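Local structure of putative phosphonate binding protein for ABC transporter (Prochlorococcus marinus str. MIT 9301, 5LQ5) at residues V8-D13 with K21-F26; K32-E37 with T223-S228; T51-K56 with V61-L66; V93-K98 with Q178-N183; N182-K185 with R190-N193. The protein binds inorganic phosphite strongly, and methylphosphonate and phosphate only very weakly, probably as the periplasmic solute-binding component of an ABC transporter. All blocks are in the same frame, centred on the assembly; numbering follows the deposited sequence.

Contact 1: V8-D13 with K21-F26; sequences VGAIPD and KRFNLF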
# COMPACT_ATOMS: atom_id res chain seq x y z
N VAL A 8 -10.62 -12.84 0.37
CA VAL A 8 -9.49 -11.98 0.69
C VAL A 8 -9.07 -11.20 -0.54
O VAL A 8 -9.00 -11.74 -1.65
CB VAL A 8 -8.30 -12.79 1.26
CG1 VAL A 8 -7.03 -11.96 1.44
CG2 VAL A 8 -8.67 -13.42 2.60
N GLY A 9 -8.87 -9.91 -0.37
CA GLY A 9 -8.38 -9.04 -1.45
C GLY A 9 -7.23 -8.15 -0.95
O GLY A 9 -6.87 -8.14 0.25
N ALA A 10 -6.67 -7.41 -1.88
CA ALA A 10 -5.56 -6.52 -1.59
C ALA A 10 -5.36 -5.52 -2.70
O ALA A 10 -5.52 -5.84 -3.88
CB ALA A 10 -4.30 -7.33 -1.42
N ILE A 11 -4.98 -4.30 -2.35
CA ILE A 11 -4.56 -3.35 -3.37
C ILE A 11 -3.36 -3.95 -4.14
O ILE A 11 -2.45 -4.54 -3.53
CB ILE A 11 -4.23 -1.95 -2.82
CG1 ILE A 11 -3.21 -2.00 -1.68
CG2 ILE A 11 -5.54 -1.23 -2.39
CD1 ILE A 11 -2.60 -0.66 -1.38
N PRO A 12 -3.34 -3.81 -5.48
CA PRO A 12 -2.27 -4.39 -6.29
C PRO A 12 -1.05 -3.48 -6.37
O PRO A 12 -0.75 -2.85 -7.39
CB PRO A 12 -2.94 -4.57 -7.64
CG PRO A 12 -3.96 -3.47 -7.71
CD PRO A 12 -4.45 -3.30 -6.30
N ASP A 13 -0.34 -3.41 -5.23
CA ASP A 13 0.74 -2.43 -4.99
C ASP A 13 2.11 -2.92 -5.43
O ASP A 13 3.09 -2.19 -5.39
CB ASP A 13 0.75 -1.97 -3.53
CG ASP A 13 1.24 -3.04 -2.55
OD1 ASP A 13 1.18 -4.25 -2.87
OD2 ASP A 13 1.71 -2.67 -1.47
N LYS A 21 1.63 -15.07 -4.06
CA LYS A 21 2.35 -15.87 -3.04
C LYS A 21 1.94 -15.50 -1.61
O LYS A 21 1.59 -16.38 -0.81
CB LYS A 21 3.87 -15.73 -3.20
CG LYS A 21 4.64 -16.84 -2.51
CD LYS A 21 6.14 -16.61 -2.56
CE LYS A 21 6.84 -17.61 -1.65
NZ LYS A 21 8.31 -17.39 -1.57
N ARG A 22 1.96 -14.20 -1.33
CA ARG A 22 1.59 -13.62 -0.03
C ARG A 22 0.17 -13.97 0.34
O ARG A 22 -0.09 -14.52 1.46
CB ARG A 22 1.73 -12.10 -0.06
CG ARG A 22 1.44 -11.43 1.25
CD ARG A 22 2.23 -10.18 1.37
NE ARG A 22 1.61 -9.09 0.68
CZ ARG A 22 2.13 -7.87 0.62
NH1 ARG A 22 3.31 -7.62 1.17
NH2 ARG A 22 1.47 -6.91 0.00
N PHE A 23 -0.77 -13.61 -0.52
CA PHE A 23 -2.19 -13.70 -0.12
C PHE A 23 -2.77 -15.10 -0.18
O PHE A 23 -3.65 -15.45 0.59
CB PHE A 23 -3.03 -12.64 -0.84
CG PHE A 23 -2.67 -11.27 -0.39
CD1 PHE A 23 -2.98 -10.83 0.90
CD2 PHE A 23 -1.94 -10.42 -1.22
CE1 PHE A 23 -2.57 -9.60 1.33
CE2 PHE A 23 -1.56 -9.17 -0.79
CZ PHE A 23 -1.86 -8.77 0.48
N ASN A 24 -2.18 -15.95 -1.02
CA ASN A 24 -2.57 -17.37 -0.99
C ASN A 24 -2.06 -18.03 0.31
O ASN A 24 -2.80 -18.83 0.94
CB ASN A 24 -2.05 -18.12 -2.21
CG ASN A 24 -2.79 -17.78 -3.50
OD1 ASN A 24 -3.98 -17.43 -3.51
ND2 ASN A 24 -2.09 -17.92 -4.63
N LEU A 25 -0.83 -17.73 0.73
CA LEU A 25 -0.31 -18.34 1.99
C LEU A 25 -1.10 -17.87 3.22
O LEU A 25 -1.48 -18.64 4.09
CB LEU A 25 1.16 -18.00 2.19
CG LEU A 25 2.17 -18.75 1.34
CD1 LEU A 25 3.55 -18.17 1.56
CD2 LEU A 25 2.15 -20.25 1.65
N PHE A 26 -1.41 -16.57 3.23
CA PHE A 26 -2.25 -15.96 4.27
C PHE A 26 -3.62 -16.64 4.35
O PHE A 26 -4.08 -17.04 5.43
CB PHE A 26 -2.42 -14.46 3.95
CG PHE A 26 -3.24 -13.70 4.96
CD1 PHE A 26 -2.69 -13.25 6.15
CD2 PHE A 26 -4.58 -13.43 4.70
CE1 PHE A 26 -3.45 -12.54 7.08
CE2 PHE A 26 -5.35 -12.74 5.62
CZ PHE A 26 -4.78 -12.28 6.80
O HOH W 1 -0.78 -5.74 -1.53
O HOH W 2 1.87 -4.28 0.71
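F23 points its ring from helix 16-34 onto strand 5-10. Starting at its CB, CG lies anti to the carbonyl carbon (chi1 -67°), which swings the ring over the strand. CD1 comes first, 4.2 Å from V8 CG1. Farther out, CE2 reaches A10 CB at 3.4 Å, and CZ sits equally close to that methyl. A10 CB is thus over one face, 3.7 Å from the ring centroid in a CH-pi contact, while R22 CG covers the opposite face. An alanine at F23 would probably leave the A10 methyl and R22 CG without the ring that separates them and open a gap between helix and strand. V8 CG1 also touches F26 CD2. Strand and helix run nearly antiparallel, at 155°, as the first two elements of the beta-alpha-beta unit completed by strand 37-40. Beyond the strand's end, D13, near the bound phosphite, crosses R22 at about a right angle and makes a long salt bridge, OD1 to NH2 3.9 Å. One water links D13 OD2 to R22 NH2, and another donates to D13 OD1 and I11 O and accepts weakly from R22 NH2. Y206 also holds D13 OD2, and the M246 carbonyl takes R22 NH1.

Contact 2: K32-E37 with T223-S228; sequences KQLDVE and TKELKS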
# COMPACT_ATOMS: atom_id res chain seq x y z
N LYS A 32 -7.22 -22.67 7.94
CA LYS A 32 -6.91 -23.71 8.94
C LYS A 32 -7.41 -23.31 10.35
O LYS A 32 -8.02 -24.11 11.05
CB LYS A 32 -5.41 -23.98 9.00
CG LYS A 32 -4.90 -24.85 7.86
CD LYS A 32 -3.41 -25.13 8.01
CE LYS A 32 -2.82 -25.69 6.73
NZ LYS A 32 -1.33 -25.77 6.79
N GLN A 33 -7.14 -22.07 10.74
CA GLN A 33 -7.48 -21.58 12.08
C GLN A 33 -8.95 -21.25 12.29
O GLN A 33 -9.49 -21.45 13.39
CB GLN A 33 -6.66 -20.37 12.46
CG GLN A 33 -5.17 -20.66 12.60
CD GLN A 33 -4.46 -19.62 13.47
OE1 GLN A 33 -4.95 -19.23 14.54
NE2 GLN A 33 -3.32 -19.12 12.99
N LEU A 34 -9.59 -20.72 11.26
CA LEU A 34 -11.04 -20.39 11.30
C LEU A 34 -12.00 -21.49 10.89
O LEU A 34 -13.20 -21.37 11.11
CB LEU A 34 -11.33 -19.15 10.44
CG LEU A 34 -10.55 -17.92 10.90
CD1 LEU A 34 -10.63 -16.82 9.86
CD2 LEU A 34 -10.99 -17.42 12.27
N ASP A 35 -11.47 -22.54 10.27
CA ASP A 35 -12.28 -23.69 9.80
C ASP A 35 -13.39 -23.23 8.84
O ASP A 35 -14.55 -23.61 8.95
CB ASP A 35 -12.86 -24.43 11.04
CG ASP A 35 -13.91 -25.49 10.70
OD1 ASP A 35 -14.14 -25.85 9.53
OD2 ASP A 35 -14.54 -25.98 11.64
N VAL A 36 -13.02 -22.38 7.89
CA VAL A 36 -13.91 -21.97 6.81
C VAL A 36 -13.05 -21.88 5.54
O VAL A 36 -11.82 -21.78 5.62
CB VAL A 36 -14.64 -20.62 7.07
CG1 VAL A 36 -15.51 -20.69 8.33
CG2 VAL A 36 -13.64 -19.48 7.16
N GLU A 37 -13.73 -21.92 4.39
CA GLU A 37 -13.09 -21.70 3.08
C GLU A 37 -12.67 -20.25 2.96
O GLU A 37 -13.46 -19.35 3.23
CB GLU A 37 -14.02 -22.05 1.91
CG GLU A 37 -13.71 -23.39 1.26
CD GLU A 37 -14.34 -23.53 -0.11
OE1 GLU A 37 -15.57 -23.40 -0.20
OE2 GLU A 37 -13.59 -23.75 -1.09
N THR A 223 -16.00 -12.31 13.69
CA THR A 223 -15.11 -11.15 13.45
C THR A 223 -14.04 -11.04 14.52
O THR A 223 -12.89 -10.81 14.23
CB THR A 223 -15.88 -9.82 13.35
OG1 THR A 223 -17.02 -10.00 12.50
CG2 THR A 223 -15.02 -8.73 12.74
N LYS A 224 -14.44 -11.22 15.77
CA LYS A 224 -13.51 -11.28 16.89
C LYS A 224 -12.44 -12.39 16.73
O LYS A 224 -11.26 -12.15 16.99
CB LYS A 224 -14.25 -11.43 18.23
CG LYS A 224 -13.37 -11.15 19.44
CD LYS A 224 -14.10 -10.38 20.52
CE LYS A 224 -14.28 -8.91 20.15
NZ LYS A 224 -14.90 -8.12 21.24
N GLU A 225 -12.87 -13.56 16.28
CA GLU A 225 -11.97 -14.73 16.06
C GLU A 225 -10.98 -14.41 14.92
O GLU A 225 -9.77 -14.66 15.01
CB GLU A 225 -12.78 -15.97 15.69
CG GLU A 225 -11.96 -17.27 15.65
CD GLU A 225 -12.73 -18.47 15.12
OE1 GLU A 225 -13.86 -18.32 14.60
OE2 GLU A 225 -12.16 -19.58 15.20
N LEU A 226 -11.51 -13.83 13.84
CA LEU A 226 -10.69 -13.41 12.69
C LEU A 226 -9.59 -12.40 13.09
O LEU A 226 -8.41 -12.55 12.75
CB LEU A 226 -11.62 -12.80 11.61
CG LEU A 226 -10.95 -12.13 10.39
CD1 LEU A 226 -10.12 -13.13 9.63
CD2 LEU A 226 -11.99 -11.50 9.48
N LYS A 227 -9.99 -11.40 13.85
CA LYS A 227 -9.04 -10.39 14.33
C LYS A 227 -7.95 -11.05 15.20
O LYS A 227 -6.75 -10.82 15.04
CB LYS A 227 -9.81 -9.32 15.07
CG LYS A 227 -8.97 -8.20 15.61
CD LYS A 227 -9.85 -7.09 16.17
CE LYS A 227 -9.04 -6.11 16.97
NZ LYS A 227 -9.84 -4.91 17.36
N SER A 228 -8.40 -11.95 16.07
CA SER A 228 -7.52 -12.73 16.95
C SER A 228 -6.49 -13.55 16.18
O SER A 228 -5.30 -13.53 16.49
CB SER A 228 -8.35 -13.64 17.86
OG SER A 228 -7.56 -14.13 18.92
O HOH W 3 -15.10 -19.94 12.24
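L34 meets two neighbours on helix 222-231, one with each methyl. The apolar part is the pair L34 CD1 and L226 CD1, 3.7 Å apart, where two leucine branches touch by their ends. With CG anti to its carbonyl carbon (chi1 -59°), L34 brings its branched end nearer the other helix than its CB bond alone would. F222 and V229 of the same helix also touch L34, so this leucine, the last residue of helix 16-34, is buried.

The second kind of contact is methyl against an acidic side chain. E225 stretches out, CG anti to its backbone N (chi1 -171°), and slides past L34 in the opposite direction. L34 CD2 lies alongside it, 3.5 Å from E225 CG and equally near CD, so the methyl packs on the hydrocarbon and on the start of the carboxylate, whose oxygens lie near the end of helix 16-34. That end is where the chain turns, D35 taking a positive phi, before strand 37-40, an edge strand of the mixed sheet in the first lobe of this periplasmic binding protein; the contact joins this helix end to a helix nearly two hundred residues later.

The polar link is made by water. One molecule donates to L34 O at 2.6 Å and to E225 OE1 at 3.1 Å, bridging the main chain to the carboxylate. An alanine in place of E225 would probably take away much of the cover that side chain gives L34 CD2 and leave this water without its second acceptor.

Contact 3: T51-K56 with V61-L66; sequences TGFRTK and VWFGGL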
# COMPACT_ATOMS: atom_id res chain seq x y z
N THR A 51 -13.92 -0.82 -4.92
CA THR A 51 -15.27 -1.13 -5.43
C THR A 51 -15.66 -2.61 -5.15
O THR A 51 -16.78 -2.91 -4.84
CB THR A 51 -15.31 -0.82 -6.94
OG1 THR A 51 -15.03 0.58 -7.13
CG2 THR A 51 -16.67 -1.20 -7.57
N GLY A 52 -14.71 -3.52 -5.20
CA GLY A 52 -14.98 -4.94 -4.87
C GLY A 52 -15.38 -5.08 -3.40
O GLY A 52 -16.20 -5.92 -3.02
N PHE A 53 -14.80 -4.24 -2.57
CA PHE A 53 -15.16 -4.23 -1.14
C PHE A 53 -16.59 -3.68 -1.00
O PHE A 53 -17.43 -4.30 -0.35
CB PHE A 53 -14.15 -3.45 -0.31
CG PHE A 53 -14.35 -3.57 1.16
CD1 PHE A 53 -13.91 -4.70 1.86
CD2 PHE A 53 -15.06 -2.62 1.86
CE1 PHE A 53 -14.12 -4.81 3.22
CE2 PHE A 53 -15.29 -2.74 3.21
CZ PHE A 53 -14.84 -3.84 3.89
N ARG A 54 -16.86 -2.54 -1.66
CA ARG A 54 -18.18 -1.92 -1.61
C ARG A 54 -19.29 -2.88 -2.09
O ARG A 54 -20.36 -2.93 -1.46
CB ARG A 54 -18.22 -0.62 -2.42
CG ARG A 54 -19.57 0.09 -2.37
CD ARG A 54 -19.62 1.27 -3.30
NE ARG A 54 -19.41 0.94 -4.71
CZ ARG A 54 -20.34 0.47 -5.55
NH1 ARG A 54 -21.60 0.23 -5.15
NH2 ARG A 54 -19.98 0.24 -6.80
N THR A 55 -19.02 -3.65 -3.16
CA THR A 55 -20.03 -4.59 -3.72
C THR A 55 -20.06 -5.96 -3.02
O THR A 55 -20.79 -6.85 -3.42
CB THR A 55 -19.85 -4.83 -5.24
OG1 THR A 55 -18.56 -5.40 -5.47
CG2 THR A 55 -20.01 -3.53 -5.98
N LYS A 56 -19.20 -6.14 -2.04
CA LYS A 56 -19.15 -7.40 -1.22
C LYS A 56 -18.60 -8.59 -2.01
O LYS A 56 -18.80 -9.76 -1.65
CB LYS A 56 -20.50 -7.69 -0.55
CG LYS A 56 -20.97 -6.50 0.28
CD LYS A 56 -21.97 -6.85 1.36
CE LYS A 56 -22.63 -5.59 1.91
NZ LYS A 56 -21.67 -4.58 2.46
N VAL A 61 -9.72 -7.18 3.23
CA VAL A 61 -8.84 -6.55 2.24
C VAL A 61 -7.68 -5.81 2.88
O VAL A 61 -7.88 -5.08 3.84
CB VAL A 61 -9.61 -5.57 1.33
CG1 VAL A 61 -8.71 -4.90 0.31
CG2 VAL A 61 -10.72 -6.29 0.59
N TRP A 62 -6.49 -6.06 2.36
CA TRP A 62 -5.26 -5.33 2.67
C TRP A 62 -5.23 -4.04 1.86
O TRP A 62 -5.01 -4.06 0.63
CB TRP A 62 -4.08 -6.20 2.38
CG TRP A 62 -2.73 -5.66 2.71
CD1 TRP A 62 -1.74 -5.35 1.81
CD2 TRP A 62 -2.20 -5.37 3.99
NE1 TRP A 62 -0.61 -4.92 2.46
CE2 TRP A 62 -0.86 -4.91 3.80
CE3 TRP A 62 -2.71 -5.43 5.29
CZ2 TRP A 62 -0.04 -4.52 4.86
CZ3 TRP A 62 -1.87 -5.04 6.35
CH2 TRP A 62 -0.54 -4.61 6.11
N PHE A 63 -5.61 -2.95 2.53
CA PHE A 63 -5.69 -1.63 1.94
C PHE A 63 -4.47 -0.77 2.31
O PHE A 63 -3.79 -1.00 3.33
CB PHE A 63 -6.95 -0.89 2.42
CG PHE A 63 -8.21 -1.24 1.69
CD1 PHE A 63 -8.33 -0.96 0.32
CD2 PHE A 63 -9.27 -1.86 2.32
CE1 PHE A 63 -9.50 -1.27 -0.38
CE2 PHE A 63 -10.44 -2.15 1.64
CZ PHE A 63 -10.55 -1.87 0.27
N GLY A 64 -4.20 0.24 1.49
CA GLY A 64 -3.36 1.33 1.85
C GLY A 64 -4.15 2.33 2.70
O GLY A 64 -5.36 2.18 2.87
N GLY A 65 -3.48 3.37 3.18
CA GLY A 65 -4.16 4.39 4.01
C GLY A 65 -5.31 5.07 3.29
O GLY A 65 -6.46 5.05 3.75
N LEU A 66 -5.00 5.61 2.10
CA LEU A 66 -6.00 6.33 1.31
C LEU A 66 -7.10 5.42 0.83
O LEU A 66 -8.28 5.71 0.95
CB LEU A 66 -5.38 7.08 0.12
CG LEU A 66 -6.35 7.85 -0.79
CD1 LEU A 66 -7.11 8.92 -0.00
CD2 LEU A 66 -5.56 8.49 -1.92
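F53 and F63 make the aromatic part of this contact, a T-shaped pair in which the edge of F63 is turned to the face of F53. The ring planes stand 81° apart and the centroids are 5.8 Å from each other. F63 leads with CE2, which lies over the F53 face 4.2 Å from CG, while its CZ is 4.0 Å from F53 CB. That CB in turn sits in the plane of the F63 ring, at its edge. With CG anti to the backbone N (chi1 -172°), the F53 ring reaches out from the helix toward the strand and presents its face to F63.

The aliphatic part belongs to V61, two residues earlier on the same side of the strand. Its CG2 approaches F53 CD1 obliquely at 3.8 Å. The other methyl, CG1, turns to F63 and lies over the centre of its ring, 3.4 Å above the plane. V61 therefore touches both phenylalanines, one with each branch.

This is how helix 46-54 is laid against strand 60-63 of the mixed sheet in the first lobe of a periplasmic binding protein. The helix ends in a Schellman motif, with K56 at positive phi, and a short turn leads into the strand. V209 on the adjoining strand 207-210 touches F53 and F63 as well.

The strand leads directly to the ligand: G64 follows F63, holds the N-cap position of helix 65-74 and touches the bound phosphite, while D205 accepts a hydrogen bond from G65 N.

Contact 4: V93-K98 with Q178-N183; sequences VFVVNK and QVWENN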
# COMPACT_ATOMS: atom_id res chain seq x y z
N VAL A 93 10.02 6.81 -0.37
CA VAL A 93 11.27 7.24 -0.97
C VAL A 93 11.02 7.86 -2.34
O VAL A 93 10.11 7.46 -3.10
CB VAL A 93 12.30 6.11 -1.11
CG1 VAL A 93 12.67 5.60 0.28
CG2 VAL A 93 11.81 4.95 -2.01
N PHE A 94 11.79 8.90 -2.59
CA PHE A 94 12.00 9.42 -3.92
C PHE A 94 13.27 8.80 -4.47
O PHE A 94 14.30 8.79 -3.79
CB PHE A 94 12.11 10.93 -3.92
CG PHE A 94 10.79 11.65 -3.68
CD1 PHE A 94 10.11 12.27 -4.71
CD2 PHE A 94 10.25 11.73 -2.42
CE1 PHE A 94 8.93 12.96 -4.48
CE2 PHE A 94 9.05 12.40 -2.17
CZ PHE A 94 8.38 13.01 -3.20
N VAL A 95 13.20 8.31 -5.70
CA VAL A 95 14.33 7.72 -6.40
C VAL A 95 14.56 8.43 -7.72
O VAL A 95 13.60 8.95 -8.35
CB VAL A 95 14.18 6.22 -6.63
CG1 VAL A 95 14.04 5.47 -5.32
CG2 VAL A 95 13.04 5.88 -7.56
N VAL A 96 15.83 8.44 -8.14
CA VAL A 96 16.24 9.03 -9.41
C VAL A 96 17.11 8.10 -10.21
O VAL A 96 17.82 7.26 -9.65
CB VAL A 96 16.95 10.38 -9.24
CG1 VAL A 96 16.01 11.43 -8.66
CG2 VAL A 96 18.19 10.23 -8.35
N ASN A 97 17.03 8.24 -11.53
CA ASN A 97 17.85 7.49 -12.46
C ASN A 97 19.28 8.06 -12.33
O ASN A 97 19.47 9.27 -12.26
CB ASN A 97 17.34 7.62 -13.88
CG ASN A 97 18.09 6.74 -14.86
OD1 ASN A 97 19.23 7.00 -15.18
ND2 ASN A 97 17.44 5.68 -15.32
N LYS A 98 20.25 7.14 -12.27
CA LYS A 98 21.68 7.51 -12.18
C LYS A 98 22.20 8.41 -13.26
O LYS A 98 23.14 9.17 -13.05
CB LYS A 98 22.52 6.27 -12.29
CG LYS A 98 22.56 5.54 -10.98
CD LYS A 98 23.45 4.34 -11.08
CE LYS A 98 22.90 3.22 -10.25
NZ LYS A 98 23.04 3.49 -8.81
N GLN A 178 9.56 0.33 1.98
CA GLN A 178 9.74 -1.14 2.17
C GLN A 178 9.90 -1.90 0.85
O GLN A 178 10.70 -2.79 0.72
CB GLN A 178 8.58 -1.75 2.98
CG GLN A 178 8.85 -3.16 3.48
CD GLN A 178 9.94 -3.19 4.55
OE1 GLN A 178 9.79 -2.57 5.59
NE2 GLN A 178 11.04 -3.90 4.28
N VAL A 179 9.12 -1.50 -0.15
CA VAL A 179 9.19 -2.13 -1.46
C VAL A 179 10.54 -1.81 -2.12
O VAL A 179 11.16 -2.67 -2.73
CB VAL A 179 8.00 -1.74 -2.38
CG1 VAL A 179 8.21 -2.24 -3.80
CG2 VAL A 179 6.69 -2.32 -1.85
N TRP A 180 10.98 -0.57 -1.99
CA TRP A 180 12.27 -0.14 -2.50
C TRP A 180 13.39 -1.01 -1.90
O TRP A 180 14.21 -1.59 -2.61
CB TRP A 180 12.50 1.32 -2.18
CG TRP A 180 13.92 1.79 -2.30
CD1 TRP A 180 14.73 2.20 -1.27
CD2 TRP A 180 14.70 1.90 -3.50
NE1 TRP A 180 15.97 2.56 -1.76
CE2 TRP A 180 15.97 2.40 -3.13
CE3 TRP A 180 14.44 1.65 -4.86
CZ2 TRP A 180 17.00 2.62 -4.07
CZ3 TRP A 180 15.46 1.86 -5.79
CH2 TRP A 180 16.73 2.35 -5.38
N GLU A 181 13.35 -1.15 -0.58
CA GLU A 181 14.36 -1.99 0.13
C GLU A 181 14.32 -3.47 -0.26
O GLU A 181 15.35 -4.09 -0.43
CB GLU A 181 14.24 -1.81 1.64
CG GLU A 181 14.68 -0.42 2.08
CD GLU A 181 14.31 -0.08 3.51
OE1 GLU A 181 13.81 -0.95 4.25
OE2 GLU A 181 14.52 1.09 3.90
N ASN A 182 13.12 -4.03 -0.37
CA ASN A 182 12.94 -5.44 -0.84
C ASN A 182 13.55 -5.69 -2.21
O ASN A 182 14.14 -6.73 -2.46
CB ASN A 182 11.46 -5.83 -0.89
CG ASN A 182 10.86 -5.96 0.47
OD1 ASN A 182 11.53 -5.79 1.48
ND2 ASN A 182 9.57 -6.23 0.51
N ASN A 183 13.37 -4.73 -3.10
CA ASN A 183 13.88 -4.85 -4.48
C ASN A 183 15.41 -4.72 -4.52
O ASN A 183 16.09 -5.44 -5.23
CB ASN A 183 13.24 -3.84 -5.39
CG ASN A 183 11.97 -4.35 -5.97
OD1 ASN A 183 12.01 -5.06 -6.94
ND2 ASN A 183 10.84 -4.00 -5.37
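W180 lays its indole against strand 92-97, and V95 CG1 covers the six-membered ring. This methyl stands 3.8 Å from the ring centroid and only 10° off the normal, a CH-pi contact made squarely over the face; CE3 and CZ3 are its nearest ring atoms, both at 3.9 Å. Near the root of the side chain V93 takes over, its CG2 lying 3.7 Å from W180 CB and almost as close to CG. The two valines, alternate residues of the strand, thus share the length of the tryptophan. With CG anti to the backbone N (chi1 163°), the indole extends from the helix toward the strand.

One turn along helix 177-186, N183 is turned back on its own helix. Its ND2 donates to V179 O at 3.0 Å with an N-H...O angle of 163°, arriving from above the carbonyl plane, while N183 N reaches the same oxygen from the opposite face. D159 also bonds this amide nitrogen, which helps fix its rotation.

L175 and L194, on the strands flanking 92-97, add to the cover of W180. The result is a helix packed by a broad aromatic onto a mixed sheet, the alpha/beta layering of the second lobe of a periplasmic binding protein.

Contact 5: N182-K185 with R190-N193; sequences NNLK and RTSN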
# COMPACT_ATOMS: atom_id res chain seq x y z
N ASN A 182 13.12 -4.03 -0.37
CA ASN A 182 12.94 -5.44 -0.84
C ASN A 182 13.55 -5.69 -2.21
O ASN A 182 14.14 -6.73 -2.46
CB ASN A 182 11.46 -5.83 -0.89
CG ASN A 182 10.86 -5.96 0.47
OD1 ASN A 182 11.53 -5.79 1.48
ND2 ASN A 182 9.57 -6.23 0.51
N ASN A 183 13.37 -4.73 -3.10
CA ASN A 183 13.88 -4.85 -4.48
C ASN A 183 15.41 -4.72 -4.52
O ASN A 183 16.09 -5.44 -5.23
CB ASN A 183 13.24 -3.84 -5.39
CG ASN A 183 11.97 -4.35 -5.97
OD1 ASN A 183 12.01 -5.06 -6.94
ND2 ASN A 183 10.84 -4.00 -5.37
N LEU A 184 15.91 -3.81 -3.72
CA LEU A 184 17.35 -3.52 -3.61
C LEU A 184 18.17 -4.72 -3.17
O LEU A 184 19.33 -4.86 -3.54
CB LEU A 184 17.53 -2.38 -2.62
CG LEU A 184 18.69 -1.42 -2.76
CD1 LEU A 184 18.99 -1.06 -4.21
CD2 LEU A 184 18.32 -0.19 -1.95
N LYS A 185 17.55 -5.56 -2.36
CA LYS A 185 18.23 -6.72 -1.77
C LYS A 185 17.98 -8.00 -2.50
O LYS A 185 18.91 -8.77 -2.74
CB LYS A 185 17.84 -6.85 -0.31
CG LYS A 185 18.26 -5.62 0.47
CD LYS A 185 19.60 -5.08 -0.01
CE LYS A 185 20.22 -4.12 0.97
NZ LYS A 185 21.06 -4.86 1.95
N ARG A 190 16.76 -5.03 -11.00
CA ARG A 190 15.65 -4.10 -11.23
C ARG A 190 15.94 -2.70 -10.75
O ARG A 190 15.16 -1.78 -11.01
CB ARG A 190 14.42 -4.62 -10.54
CG ARG A 190 13.85 -5.81 -11.27
CD ARG A 190 12.77 -6.34 -10.41
NE ARG A 190 12.07 -7.47 -10.95
CZ ARG A 190 11.00 -7.99 -10.35
NH1 ARG A 190 10.57 -7.46 -9.20
NH2 ARG A 190 10.37 -9.01 -10.88
N THR A 191 17.01 -2.55 -10.00
CA THR A 191 17.36 -1.29 -9.37
C THR A 191 18.74 -0.79 -9.75
O THR A 191 19.21 0.19 -9.20
CB THR A 191 17.22 -1.40 -7.84
OG1 THR A 191 18.09 -2.43 -7.35
CG2 THR A 191 15.74 -1.73 -7.46
N SER A 192 19.36 -1.47 -10.73
CA SER A 192 20.73 -1.18 -11.21
C SER A 192 20.99 0.26 -11.60
O SER A 192 22.08 0.77 -11.42
CB SER A 192 21.11 -2.08 -12.42
OG SER A 192 21.06 -3.44 -12.05
N ASN A 193 19.98 0.92 -12.14
CA ASN A 193 20.14 2.30 -12.63
C ASN A 193 19.54 3.35 -11.75
O ASN A 193 19.46 4.52 -12.14
CB ASN A 193 19.58 2.46 -14.03
CG ASN A 193 20.09 1.44 -14.99
OD1 ASN A 193 19.32 0.74 -15.66
ND2 ASN A 193 21.39 1.33 -15.08
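The guanidinium of R190 meets the side-chain amide of N183 at its edge: N183 OD1 lies near the guanidinium plane, 3.6 Å from NH1 and 3.8 Å from R190 CD. The two planes are tilted 33° apart. At that distance the approach is a polar contact short of a hydrogen bond, although the electrostatics of a carbonyl oxygen beside a cationic group probably help. The amide's ND2 is held by V179 O and D159. R190 gets there as an extended arm, its chain straight from CG to NE. The setting is a helix-to-strand connection in the second lobe of the binding protein, where the loop leaving helix 177-186 folds back over the last turns of that helix before strand 194-199 begins.

T191 is the buried residue that fills the angle between loop and helix. Its methyl CG2 rests 3.9 Å from N183 CB. I162 of helix 158-167 touches both N183 and T191, so a second helix closes over this pair.

L184 also meets T191, crossing it at about a right angle. Its CB bond points away from the loop, yet the branched end returns. The hydroxyl of T191 is placed between its backbone N and carbonyl carbon (chi1 60°) and is bonded to the P188 carbonyl, a partner inside the loop. Against its oxygen, OG1, rests the methyl L184 CD1, 3.5 Å away.

From the N terminus, contact 1 closes the short loop between strand 5-10 and helix 16-34. The same helix ends in contact 2, which reaches far ahead to helix 222-231 and so encloses contacts 3, 4 and 5. Contact 3 closes a tight turn between helix 46-54 and strand 60-63; that strand neighbours 5-10 in the first sheet, where G9 and I11 bond to W62. Contact 4 spans some eighty residues within the second lobe, and contact 5 closes the short turn from the end of its helix to the loop before strand 194-199, sharing N182 and N183. The two are joined again where K98 N meets N193 O. Contacts 2 and 4, with centres about 36 Å apart, lie on opposite sides of the chain's centre.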